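Two-component system response regulator/GGDEF domain protein (Aeromonas salmonicida, PDB 3LUF) probably makes cyclic di-GMP from two GTP molecules through a C-terminal GGDEF domain, the piece described here being its two magnesium-binding receiver domains. Local coordinates at residues I9-S13 / V54-P59; I170-D176 / L200-I205. All coordinates share one frame; numbering follows the deposited sequence.

Contact 1 (I9-S13 / V54-P59); sequences IVEDS and VDLTLP. With MG (magnesium ion), chain G.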
ATOM      1  N   ILE B   9      14.417  -1.737  25.674  1.00  9.60           N
ATOM      2  CA  ILE B   9      13.814  -0.405  25.809  1.00  9.51           C
ATOM      3  C   ILE B   9      14.622   0.331  26.856  1.00 10.00           C
ATOM      4  O   ILE B   9      14.813  -0.191  27.956  1.00 10.24           O
ATOM      5  CB  ILE B   9      12.316  -0.500  26.247  1.00  9.28           C
ATOM      6  CG1 ILE B   9      11.500  -1.255  25.192  1.00  9.71           C
ATOM      7  CG2 ILE B   9      11.709   0.922  26.405  1.00  9.29           C
ATOM      8  CD1 ILE B   9      10.051  -1.518  25.659  1.00  9.27           C
ATOM      9  N   VAL B  10      15.128   1.506  26.508  1.00  9.21           N
ATOM     10  CA  VAL B  10      15.791   2.350  27.522  1.00 10.05           C
ATOM     11  C   VAL B  10      15.086   3.701  27.501  1.00 10.18           C
ATOM     12  O   VAL B  10      15.209   4.473  26.542  1.00  9.31           O
ATOM     13  CB  VAL B  10      17.308   2.512  27.234  1.00 10.86           C
ATOM     14  CG1 VAL B  10      17.988   3.168  28.429  1.00 10.86           C
ATOM     15  CG2 VAL B  10      17.964   1.148  26.891  1.00 11.96           C
ATOM     16  N   GLU B  11      14.308   3.947  28.549  1.00  9.74           N
ATOM     17  CA  GLU B  11      13.406   5.092  28.609  1.00 10.37           C
ATOM     18  C   GLU B  11      13.102   5.402  30.076  1.00  9.80           C
ATOM     19  O   GLU B  11      12.628   4.543  30.817  1.00 10.32           O
ATOM     20  CB  GLU B  11      12.088   4.731  27.876  1.00 10.78           C
ATOM     21  CG  GLU B  11      10.929   5.738  28.129  1.00  8.76           C
ATOM     22  CD  GLU B  11      11.248   7.162  27.660  1.00 11.11           C
ATOM     23  OE1 GLU B  11      11.298   7.385  26.446  1.00 13.55           O
ATOM     24  OE2 GLU B  11      11.348   8.076  28.522  1.00 11.73           O
ATOM     25  N   ASP B  12      13.417   6.624  30.516  1.00  9.69           N
ATOM     26  CA  ASP B  12      13.220   6.938  31.921  1.00 10.07           C
ATOM     27  C   ASP B  12      11.810   7.407  32.272  1.00 10.37           C
ATOM     28  O   ASP B  12      11.483   7.457  33.442  1.00 12.56           O
ATOM     29  CB  ASP B  12      14.268   7.954  32.453  1.00  9.64           C
ATOM     30  CG  ASP B  12      14.227   9.296  31.716  1.00 11.35           C
ATOM     31  OD1 ASP B  12      13.965   9.308  30.501  1.00 11.75           O
ATOM     32  OD2 ASP B  12      14.506  10.365  32.334  1.00 13.37           O
ATOM     33  N   SER B  13      10.980   7.757  31.297  1.00  9.98           N
ATOM     34  CA  SER B  13       9.588   8.109  31.642  1.00 10.68           C
ATOM     35  C   SER B  13       8.873   6.852  32.097  1.00 11.38           C
ATOM     36  O   SER B  13       8.711   5.911  31.290  1.00 11.90           O
ATOM     37  CB  SER B  13       8.854   8.698  30.443  1.00 10.48           C
ATOM     38  OG  SER B  13       7.463   8.852  30.763  1.00 11.96           O
ATOM     39  N   VAL B  54      15.336   3.598  22.050  1.00  9.52           N
ATOM     40  CA  VAL B  54      16.268   4.390  22.858  1.00  9.83           C
ATOM     41  C   VAL B  54      15.812   5.836  23.001  1.00 10.13           C
ATOM     42  O   VAL B  54      15.750   6.588  22.006  1.00 10.00           O
ATOM     43  CB  VAL B  54      17.720   4.334  22.281  1.00 10.05           C
ATOM     44  CG1 VAL B  54      18.732   5.106  23.209  1.00 10.20           C
ATOM     45  CG2 VAL B  54      18.179   2.870  22.114  1.00  9.41           C
ATOM     46  N   ASP B  55      15.564   6.237  24.264  1.00 10.49           N
ATOM     47  CA  ASP B  55      15.299   7.630  24.628  1.00 11.41           C
ATOM     48  C   ASP B  55      16.575   8.510  24.532  1.00 11.78           C
ATOM     49  O   ASP B  55      17.693   8.058  24.864  1.00 11.74           O
ATOM     50  CB  ASP B  55      14.711   7.648  26.039  1.00 11.70           C
ATOM     51  CG  ASP B  55      14.372   9.047  26.550  1.00 14.13           C
ATOM     52  OD1 ASP B  55      13.955   9.950  25.788  1.00 13.31           O
ATOM     53  OD2 ASP B  55      14.497   9.216  27.758  1.00 12.78           O
ATOM     54  N   LEU B  56      16.399   9.746  24.040  1.00 12.61           N
ATOM     55  CA  LEU B  56      17.508  10.709  23.992  1.00 12.54           C
ATOM     56  C   LEU B  56      17.688  11.449  25.315  1.00 12.86           C
ATOM     57  O   LEU B  56      18.753  12.024  25.550  1.00 12.59           O
ATOM     58  CB  LEU B  56      17.358  11.705  22.830  1.00 14.38           C
ATOM     59  CG  LEU B  56      16.997  11.130  21.453  1.00 13.41           C
ATOM     60  CD1 LEU B  56      16.743  12.253  20.466  1.00 16.29           C
ATOM     61  CD2 LEU B  56      18.124  10.236  20.952  1.00 14.57           C
ATOM     62  N   THR B  57      16.671  11.438  26.179  1.00 12.17           N
ATOM     63  CA  THR B  57      16.787  12.167  27.430  1.00 12.59           C
ATOM     64  C   THR B  57      16.946  11.214  28.617  1.00 12.29           C
ATOM     65  O   THR B  57      16.017  11.035  29.409  1.00 12.82           O
ATOM     66  CB  THR B  57      15.570  13.084  27.653  1.00 12.64           C
ATOM     67  OG1 THR B  57      14.360  12.283  27.694  1.00 13.23           O
ATOM     68  CG2 THR B  57      15.493  14.111  26.563  1.00 12.17           C
ATOM     69  N   LEU B  58      18.106  10.581  28.752  1.00 11.08           N
ATOM     70  CA  LEU B  58      18.258   9.591  29.826  1.00 11.21           C
ATOM     71  C   LEU B  58      19.029  10.209  30.983  1.00 12.23           C
ATOM     72  O   LEU B  58      19.808  11.137  30.768  1.00 11.85           O
ATOM     73  CB  LEU B  58      18.979   8.337  29.308  1.00 11.20           C
ATOM     74  CG  LEU B  58      18.068   7.489  28.398  1.00 10.22           C
ATOM     75  CD1 LEU B  58      18.957   6.454  27.646  1.00 12.18           C
ATOM     76  CD2 LEU B  58      16.895   6.854  29.170  1.00  7.94           C
ATOM     77  N   PRO B  59      18.828   9.701  32.212  1.00 12.28           N
ATOM     78  CA  PRO B  59      19.507  10.351  33.350  1.00 13.35           C
ATOM     79  C   PRO B  59      21.020  10.313  33.214  1.00 14.23           C
ATOM     80  O   PRO B  59      21.710  11.245  33.616  1.00 15.59           O
ATOM     81  CB  PRO B  59      19.112   9.489  34.525  1.00 13.10           C
ATOM     82  CG  PRO B  59      17.801   8.917  34.191  1.00 13.71           C
ATOM     83  CD  PRO B  59      17.816   8.720  32.652  1.00 13.92           C
TER
HETATM   84 MG    MG G 301      14.005  10.751  29.046  1.00 10.95          MG
HETATM   85  O   HOH W   1      12.021  10.636  28.514  1.00 13.98           O
HETATM   86  O   HOH W   2      13.610  12.147  30.588  1.00 13.39           O
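Asp12 and Asp55 bring one carboxylate oxygen each to the same magnesium ion, and the chain of Asp55 can be followed outward to it. Its CB lies 3.3 Å from Val10 O, next to the single backbone hydrogen bond between the segments, in which Asp55 N reaches Val10 O at 2.9 Å. With CG anti to the backbone N (chi1 -180°), the carboxylate is carried toward the loop of Asp12. There the two oxygens part company. OD2 binds the magnesium at 2.1 Å and sits 2.8 Å from Asp12 OD1, a spacing of two acceptors made tolerable by the shared metal. OD1 turns from the ion, forms a salt bridge with Lys103, and takes Thr57 N from above the carboxylate plane at 3.1 Å, an Asx turn; Thr57 binds the same ion through both O and OG1.

Two waters complete six ligands. One donates to Glu11 OE2, which also accepts Ser13 N through its anti lone pair; Glu11 is therefore second-shell, its carboxylate 30° from the plane of Asp55. Glu11 OE1 shares Lys103 with Asp55 OD1 in salt bridges, which probably offsets the negative charge gathered here. The other water donates to Asp12 OD2. Away from the ion, Leu58 CD1 meets Val10 CG1 at 3.5 Å, the two side chains crossing at about a right angle, while Pro59 CD rests 3.6 Å from Asp12 CB. This cluster at the C-terminal ends of parallel strands 6-10 and 49-55 is the acidic, metal-binding phosphoacceptor site of a CheY-like receiver domain, with Asp55 the predicted phosphorylation site.

Contact 2 (I170-D176 / L200-I205); sequences IRLVLVD and LAIIGI. With MG (magnesium ion), chain F.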
ATOM      1  N   ILE B 170      12.804 -16.256  -1.810  1.00 12.65           N
ATOM      2  CA  ILE B 170      12.586 -14.789  -2.057  1.00 12.16           C
ATOM      3  C   ILE B 170      11.074 -14.607  -2.230  1.00 12.24           C
ATOM      4  O   ILE B 170      10.466 -15.317  -3.040  1.00 13.04           O
ATOM      5  CB  ILE B 170      13.360 -14.281  -3.283  1.00 12.67           C
ATOM      6  CG1 ILE B 170      14.864 -14.195  -2.963  1.00 11.81           C
ATOM      7  CG2 ILE B 170      12.836 -12.896  -3.731  1.00 11.77           C
ATOM      8  CD1 ILE B 170      15.793 -14.032  -4.205  1.00 13.59           C
ATOM      9  N   ARG B 171      10.450 -13.700  -1.463  1.00 11.72           N
ATOM     10  CA  ARG B 171       8.996 -13.544  -1.547  1.00 11.37           C
ATOM     11  C   ARG B 171       8.560 -12.182  -2.082  1.00 10.59           C
ATOM     12  O   ARG B 171       7.377 -11.944  -2.310  1.00 10.19           O
ATOM     13  CB  ARG B 171       8.361 -13.800  -0.186  1.00 12.39           C
ATOM     14  CG  ARG B 171       8.614 -12.702   0.848  1.00 13.55           C
ATOM     15  CD  ARG B 171       7.875 -13.061   2.127  1.00 15.96           C
ATOM     16  NE  ARG B 171       8.474 -14.267   2.712  1.00 20.24           N
ATOM     17  CZ  ARG B 171       7.985 -14.906   3.771  1.00 22.72           C
ATOM     18  NH1 ARG B 171       6.843 -14.486   4.334  1.00 22.98           N
ATOM     19  NH2 ARG B 171       8.616 -15.995   4.230  1.00 22.16           N
ATOM     20  N   LEU B 172       9.526 -11.268  -2.230  1.00 10.35           N
ATOM     21  CA  LEU B 172       9.157  -9.908  -2.648  1.00 10.27           C
ATOM     22  C   LEU B 172      10.267  -9.391  -3.548  1.00 10.19           C
ATOM     23  O   LEU B 172      11.446  -9.542  -3.248  1.00 10.88           O
ATOM     24  CB  LEU B 172       8.947  -9.012  -1.421  1.00 11.21           C
ATOM     25  CG  LEU B 172       8.915  -7.491  -1.703  1.00 14.72           C
ATOM     26  CD1 LEU B 172       7.633  -7.223  -2.399  1.00 16.52           C
ATOM     27  CD2 LEU B 172       9.018  -6.645  -0.443  1.00 20.62           C
ATOM     28  N   VAL B 173       9.867  -8.844  -4.689  0.70  9.98           N
ATOM     29  CA  VAL B 173      10.779  -8.282  -5.668  0.70  9.89           C
ATOM     30  C   VAL B 173      10.405  -6.825  -5.886  0.70  9.87           C
ATOM     31  O   VAL B 173       9.214  -6.505  -6.060  0.70  9.73           O
ATOM     32  CB  VAL B 173      10.707  -8.986  -7.043  0.70  8.88           C
ATOM     33  CG1 VAL B 173      11.794  -8.396  -7.957  0.70 10.85           C
ATOM     34  CG2 VAL B 173      10.871 -10.498  -6.921  0.70 10.75           C
ATOM     35  N   LEU B 174      11.413  -5.938  -5.847  1.00 10.59           N
ATOM     36  CA  LEU B 174      11.251  -4.540  -6.231  1.00 11.48           C
ATOM     37  C   LEU B 174      11.932  -4.338  -7.576  1.00 12.00           C
ATOM     38  O   LEU B 174      13.101  -4.657  -7.732  1.00 13.06           O
ATOM     39  CB  LEU B 174      11.865  -3.612  -5.177  1.00 12.37           C
ATOM     40  CG  LEU B 174      11.319  -3.695  -3.733  1.00 16.15           C
ATOM     41  CD1 LEU B 174      11.932  -4.855  -2.932  1.00 20.65           C
ATOM     42  CD2 LEU B 174      11.688  -2.418  -3.031  1.00 20.66           C
ATOM     43  N   VAL B 175      11.195  -3.798  -8.539  1.00 11.70           N
ATOM     44  CA  VAL B 175      11.596  -3.817  -9.961  1.00 12.73           C
ATOM     45  C   VAL B 175      11.655  -2.420 -10.567  1.00 13.59           C
ATOM     46  O   VAL B 175      10.655  -1.745 -10.668  1.00 14.44           O
ATOM     47  CB  VAL B 175      10.604  -4.672 -10.799  1.00 13.87           C
ATOM     48  CG1 VAL B 175      11.057  -4.713 -12.260  1.00 14.01           C
ATOM     49  CG2 VAL B 175      10.550  -6.085 -10.260  1.00 12.62           C
ATOM     50  N   ASP B 176      12.851  -2.035 -10.999  1.00 14.89           N
ATOM     51  CA  ASP B 176      13.088  -0.821 -11.762  1.00 16.59           C
ATOM     52  C   ASP B 176      12.526  -0.972 -13.160  1.00 17.71           C
ATOM     53  O   ASP B 176      12.780  -1.975 -13.841  1.00 16.64           O
ATOM     54  CB  ASP B 176      14.610  -0.613 -11.835  1.00 16.70           C
ATOM     55  CG  ASP B 176      15.016   0.616 -12.638  1.00 19.80           C
ATOM     56  OD1 ASP B 176      14.280   1.621 -12.651  1.00 24.07           O
ATOM     57  OD2 ASP B 176      16.098   0.544 -13.259  1.00 19.03           O
ATOM     58  N   LEU B 200       4.687 -14.592  -4.982  1.00 14.75           N
ATOM     59  CA  LEU B 200       5.805 -13.682  -5.157  1.00 13.30           C
ATOM     60  C   LEU B 200       5.257 -12.267  -5.295  1.00 12.58           C
ATOM     61  O   LEU B 200       4.705 -11.946  -6.355  1.00 13.23           O
ATOM     62  CB  LEU B 200       6.609 -14.081  -6.425  1.00 13.50           C
ATOM     63  CG  LEU B 200       7.884 -13.276  -6.696  1.00 12.43           C
ATOM     64  CD1 LEU B 200       8.903 -13.489  -5.535  1.00 13.06           C
ATOM     65  CD2 LEU B 200       8.527 -13.521  -8.080  1.00 16.44           C
ATOM     66  N   ALA B 201       5.439 -11.420  -4.278  1.00 10.67           N
ATOM     67  CA  ALA B 201       4.919 -10.030  -4.349  1.00 10.48           C
ATOM     68  C   ALA B 201       5.872  -9.196  -5.205  1.00 10.10           C
ATOM     69  O   ALA B 201       7.081  -9.406  -5.165  1.00 11.33           O
ATOM     70  CB  ALA B 201       4.779  -9.428  -2.973  1.00 10.47           C
ATOM     71  N   ILE B 202       5.331  -8.299  -6.012  1.00  9.52           N
ATOM     72  CA  ILE B 202       6.182  -7.443  -6.818  1.00  9.72           C
ATOM     73  C   ILE B 202       5.753  -6.019  -6.599  1.00  9.24           C
ATOM     74  O   ILE B 202       4.557  -5.710  -6.692  1.00  9.60           O
ATOM     75  CB  ILE B 202       6.026  -7.780  -8.303  1.00  9.65           C
ATOM     76  CG1 ILE B 202       6.505  -9.214  -8.570  1.00  8.67           C
ATOM     77  CG2 ILE B 202       6.687  -6.695  -9.200  1.00 12.04           C
ATOM     78  CD1 ILE B 202       6.006  -9.716  -9.940  1.00  9.67           C
ATOM     79  N   ILE B 203       6.715  -5.161  -6.251  1.00 10.09           N
ATOM     80  CA  ILE B 203       6.473  -3.710  -6.256  1.00 10.73           C
ATOM     81  C   ILE B 203       7.174  -3.119  -7.468  1.00 11.00           C
ATOM     82  O   ILE B 203       8.418  -3.222  -7.610  1.00 11.23           O
ATOM     83  CB  ILE B 203       7.012  -3.007  -4.982  1.00 11.52           C
ATOM     84  CG1 ILE B 203       6.415  -3.683  -3.723  1.00 11.06           C
ATOM     85  CG2 ILE B 203       6.696  -1.508  -5.044  1.00 12.00           C
ATOM     86  CD1 ILE B 203       7.089  -3.246  -2.359  1.00 13.22           C
ATOM     87  N   GLY B 204       6.388  -2.499  -8.326  1.00 11.38           N
ATOM     88  CA  GLY B 204       6.937  -1.915  -9.558  1.00 12.85           C
ATOM     89  C   GLY B 204       7.398  -0.494  -9.273  1.00 13.64           C
ATOM     90  O   GLY B 204       6.593   0.332  -8.826  1.00 13.16           O
ATOM     91  N   ILE B 205       8.676  -0.203  -9.509  1.00 15.51           N
ATOM     92  CA  ILE B 205       9.225   1.141  -9.341  1.00 16.27           C
ATOM     93  C   ILE B 205       9.318   1.861 -10.682  1.00 18.17           C
ATOM     94  O   ILE B 205       9.796   1.303 -11.669  1.00 17.52           O
ATOM     95  CB  ILE B 205      10.603   1.128  -8.638  1.00 16.59           C
ATOM     96  CG1 ILE B 205      10.501   0.377  -7.302  1.00 17.96           C
ATOM     97  CG2 ILE B 205      11.063   2.598  -8.394  1.00 17.68           C
ATOM     98  CD1 ILE B 205      11.863   0.026  -6.633  1.00 19.84           C
TER
HETATM   99 MG    MG F 300      17.124   1.790 -14.413  1.00 22.21          MG
HETATM  100  O   HOH W   3      15.679   3.291 -14.051  1.00 25.60           O
HETATM  101  O   HOH W   4      18.299   3.125 -15.577  1.00 25.42           O
HETATM  102  O   HOH W   5      18.104   2.473 -12.670  1.00 20.90           O
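Five backbone hydrogen bonds lace 170-176 to 200-205, passing in turn from one strand to the other. Ala201 N gives to Arg171 O at 2.8 Å, Val173 N to Ala201 O, Ile203 N to Val173 O, Val175 N to Ile203 O, and Ile205 N to Val175 O at 2.8 Å. The middle bonds are straighter at the acceptor than the outer ones: C=O...N is 166° at Val173 O but 146° at Arg171 O. Between them, Leu172 CA, Ile202 CA and Leu174 CA make CA-H...O contacts, such as Ile202 CA to Val173 O at 3.3 Å. At the C-terminal end, Asp176 OD2 binds a magnesium ion at 2.0 Å, and a water on the ion donates to its OD1; Asp132 and Tyr178 supply the other protein ligands.

The strand axes are 4.7 Å apart and 17° from parallel, as befits neighbours in a right-handed beta-alpha-beta crossover through helix 184-194, one unit of the doubly wound receiver fold.

Apolar side chains cover both faces. On the face bearing Leu172, Leu174, Ala201, Ile203 and Ile205, Leu172, its CG anti to the backbone N, carries CD1 over Ala201 CB at 3.7 Å and on to Ile203 CG1, while Ile205 CD1 reaches back to Leu174 CB at 3.9 Å; helix 232-248 packs over Leu172 and Leu174. On the face of Val173 and Val175, Leu200 CD1 comes within 3.5 Å of Ile170 O. Farther along, Val175 CG2 touches Ile202 CG2, and helix 184-194 covers Leu200 and Ile202.

Contacts 1 and 2 belong to successive receiver domains of one chain, with centres about 38 Å apart and nearest atoms about 25 Å apart, so neither touches the other. Each joins the central strand of its five-stranded parallel sheet to a neighbour, but on different sides: contact 1 pairs strand 49-55 with 6-10, and contact 2 pairs strand 172-176, its counterpart, with 201-207 on the other side. Both are largely buried, yet contact 1 is at the C-terminal ends of the strands, with exposed Thr57 and Pro59, and carboxylates dominate it. Contact 2 runs through the sheet interior and depends on backbone bonds and aliphatic packing. Asp55 and Asp176 occupy equivalent positions, each binding magnesium through OD2.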